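Local coordinates for uronate isomerase (Caulobacter crescentus, PDB 2Q01), which catalyses the interconversion of D-glucuronate and D-fructuronate, and of D-galacturonate and D-tagaturonate, in the pentose and glucuronate interconversion pathway, at the interface of chains A and B. Coordinates in Å, arbitrary orientation; residue numbers count along the deposited sequence, not the author numbering. Chains: chain A/B, Uronate isomerase.

The interface of chains A and B. Residues chain A 445-447; chain B 10, 12-13, 17, 22.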
ATOM      1  N   ALA A 445      18.618  15.173  -8.084  1.00 26.86           N
ATOM      2  CA  ALA A 445      17.945  15.814  -9.215  1.00 32.31           C
ATOM      3  C   ALA A 445      16.734  16.662  -8.809  1.00 35.91           C
ATOM      4  O   ALA A 445      16.406  17.634  -9.492  1.00 48.06           O
ATOM      5  CB  ALA A 445      17.539  14.772 -10.242  1.00 26.21           C
ATOM      6  N   GLU A 446      16.080  16.297  -7.706  1.00 35.12           N
ATOM      7  CA  GLU A 446      14.955  17.075  -7.175  1.00 35.76           C
ATOM      8  C   GLU A 446      15.407  17.994  -6.046  1.00 37.40           C
ATOM      9  O   GLU A 446      14.577  18.630  -5.391  1.00 37.34           O
ATOM     10  CB  GLU A 446      13.836  16.162  -6.685  1.00 31.13           C
ATOM     11  CG  GLU A 446      13.156  15.359  -7.782  1.00 39.73           C
ATOM     12  CD  GLU A 446      11.979  14.548  -7.273  1.00 50.05           C
ATOM     13  OE1 GLU A 446      11.477  13.698  -8.038  1.00 58.71           O
ATOM     14  OE2 GLU A 446      11.552  14.758  -6.115  1.00 61.94           O
ATOM     15  N   HIS A 447      16.727  18.040  -5.836  1.00 35.25           N
ATOM     16  CA  HIS A 447      17.405  18.896  -4.843  1.00 37.22           C
ATOM     17  C   HIS A 447      16.943  18.665  -3.408  1.00 44.38           C
ATOM     18  O   HIS A 447      16.866  19.600  -2.604  1.00 40.45           O
ATOM     19  CB  HIS A 447      17.323  20.378  -5.232  1.00 43.95           C
ATOM     20  CG  HIS A 447      17.545  20.629  -6.691  1.00 43.49           C
ATOM     21  ND1 HIS A 447      18.760  20.421  -7.307  1.00 60.17           N
ATOM     22  CD2 HIS A 447      16.701  21.057  -7.658  1.00 32.07           C
ATOM     23  CE1 HIS A 447      18.654  20.710  -8.592  1.00 55.74           C
ATOM     24  NE2 HIS A 447      17.417  21.104  -8.829  1.00 36.27           N
TER
ATOM     25  N   HIS B  10      18.070  25.123  -3.491  1.00 37.76           N
ATOM     26  CA  HIS B  10      17.760  25.360  -4.905  1.00 41.16           C
ATOM     27  C   HIS B  10      16.336  25.853  -5.136  1.00 42.13           C
ATOM     28  O   HIS B  10      15.426  25.495  -4.394  1.00 50.53           O
ATOM     29  CB  HIS B  10      18.000  24.078  -5.696  1.00 36.92           C
ATOM     30  CG  HIS B  10      18.247  24.295  -7.159  1.00 54.68           C
ATOM     31  ND1 HIS B  10      17.231  24.339  -8.088  1.00 57.14           N
ATOM     32  CD2 HIS B  10      19.398  24.445  -7.855  1.00 54.04           C
ATOM     33  CE1 HIS B  10      17.743  24.520  -9.292  1.00 57.90           C
ATOM     34  NE2 HIS B  10      19.057  24.586  -9.178  1.00 65.24           N
ATOM     35  N   ASP B  12      14.378  25.149  -7.611  1.00 48.30           N
ATOM     36  CA  ASP B  12      13.557  24.128  -8.255  1.00 43.34           C
ATOM     37  C   ASP B  12      13.442  22.854  -7.431  1.00 36.13           C
ATOM     38  O   ASP B  12      13.228  21.778  -7.982  1.00 50.63           O
ATOM     39  CB  ASP B  12      14.127  23.786  -9.633  1.00 49.08           C
ATOM     40  CG  ASP B  12      13.907  24.884 -10.653  1.00 55.43           C
ATOM     41  OD1 ASP B  12      14.748  24.995 -11.568  1.00 52.69           O
ATOM     42  OD2 ASP B  12      12.903  25.626 -10.552  1.00 53.25           O
ATOM     43  N   ARG B  13      13.591  22.981  -6.116  1.00 39.71           N
ATOM     44  CA  ARG B  13      13.479  21.846  -5.206  1.00 41.86           C
ATOM     45  C   ARG B  13      12.072  21.244  -5.238  1.00 44.56           C
ATOM     46  O   ARG B  13      11.083  21.961  -5.418  1.00 38.45           O
ATOM     47  CB  ARG B  13      13.856  22.264  -3.780  1.00 38.04           C
ATOM     48  CG  ARG B  13      13.030  23.411  -3.236  1.00 39.10           C
ATOM     49  CD  ARG B  13      13.492  23.864  -1.869  1.00 32.76           C
ATOM     50  NE  ARG B  13      12.703  24.994  -1.381  1.00 38.06           N
ATOM     51  CZ  ARG B  13      12.938  26.268  -1.682  1.00 45.99           C
ATOM     52  NH1 ARG B  13      13.948  26.598  -2.476  1.00 51.37           N
ATOM     53  NH2 ARG B  13      12.160  27.219  -1.189  1.00 41.56           N
ATOM     54  N   SER B  17      12.482  15.984 -12.146  1.00 47.24           N
ATOM     55  CA  SER B  17      13.689  16.298 -12.911  1.00 47.74           C
ATOM     56  C   SER B  17      13.412  16.507 -14.401  1.00 49.32           C
ATOM     57  O   SER B  17      14.099  17.303 -15.054  1.00 56.28           O
ATOM     58  CB  SER B  17      14.752  15.225 -12.715  1.00 46.60           C
ATOM     59  OG  SER B  17      15.978  15.625 -13.304  1.00 45.33           O
ATOM     60  N   ARG B  22       8.928  19.824 -15.022  1.00 31.20           N
ATOM     61  CA  ARG B  22       9.524  20.806 -14.118  1.00 24.87           C
ATOM     62  C   ARG B  22       9.123  22.239 -14.435  1.00 27.71           C
ATOM     63  O   ARG B  22       8.862  23.031 -13.524  1.00 37.92           O
ATOM     64  CB  ARG B  22      11.054  20.662 -14.136  1.00 32.77           C
ATOM     65  CG  ARG B  22      11.835  21.730 -13.380  1.00 18.07           C
ATOM     66  CD  ARG B  22      13.273  21.295 -13.151  1.00 23.76           C
ATOM     67  NE  ARG B  22      13.358  20.312 -12.076  1.00 31.41           N
ATOM     68  CZ  ARG B  22      14.430  20.105 -11.316  1.00 40.10           C
ATOM     69  NH1 ARG B  22      15.537  20.814 -11.502  1.00 39.62           N
ATOM     70  NH2 ARG B  22      14.391  19.185 -10.359  1.00 35.01           N
TER
HETATM   71  O   HOH W   1      17.858  22.333  -2.232  1.00 52.32           O
HETATM   72  O   HOH W   2      12.700  13.444 -10.578  1.00 53.20           O
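A:His447 and A:Ala445 meet B:His10 and B:Arg22 in a polar, stacked patch between two copies of one protein, where the C-terminal end of helix 425-445 and the loop after it lie against the N-terminal loop and the start of helix 19-30 of chain B. The patch joins the two chains in the deposited assembly; the structure alone does not show whether that assembly forms in solution. The imidazoles of A:His447 and B:His10 stack, their planes 19° apart and centroids 3.7 Å apart. The overlap is offset: B:His10 CG sits over the centre of the A:His447 ring, whereas A:His447 NE2 lies toward the rim of the other. B:His10 reaches this position with CG anti to its backbone N (chi1 -157°), and its ring is tied from within chain B by B:Asp12 N, which donates to B:His10 ND1 at 3.0 Å. B:Arg22, bent at chi3 (-76°), spans two acceptors of chain A. B:Arg22 NH2 donates to A:Ala445 O, at the helix end, at 2.7 Å. B:Arg22 NH1 donates to A:His447 NE2 at 3.3 Å, a longer bond tilted from both the ring and guanidinium planes. An alanine in place of A:His447 would remove both the stacking ring and the NE2 acceptor, and B:His10 and the B:Arg22 guanidinium would probably be freer to turn. Water bridges flank the patch: water 2 links B:Ser17 N to A:Glu446 OE1, and water 1 lies 2.9 Å from A:His447 O and 3.1 Å from B:His10 N.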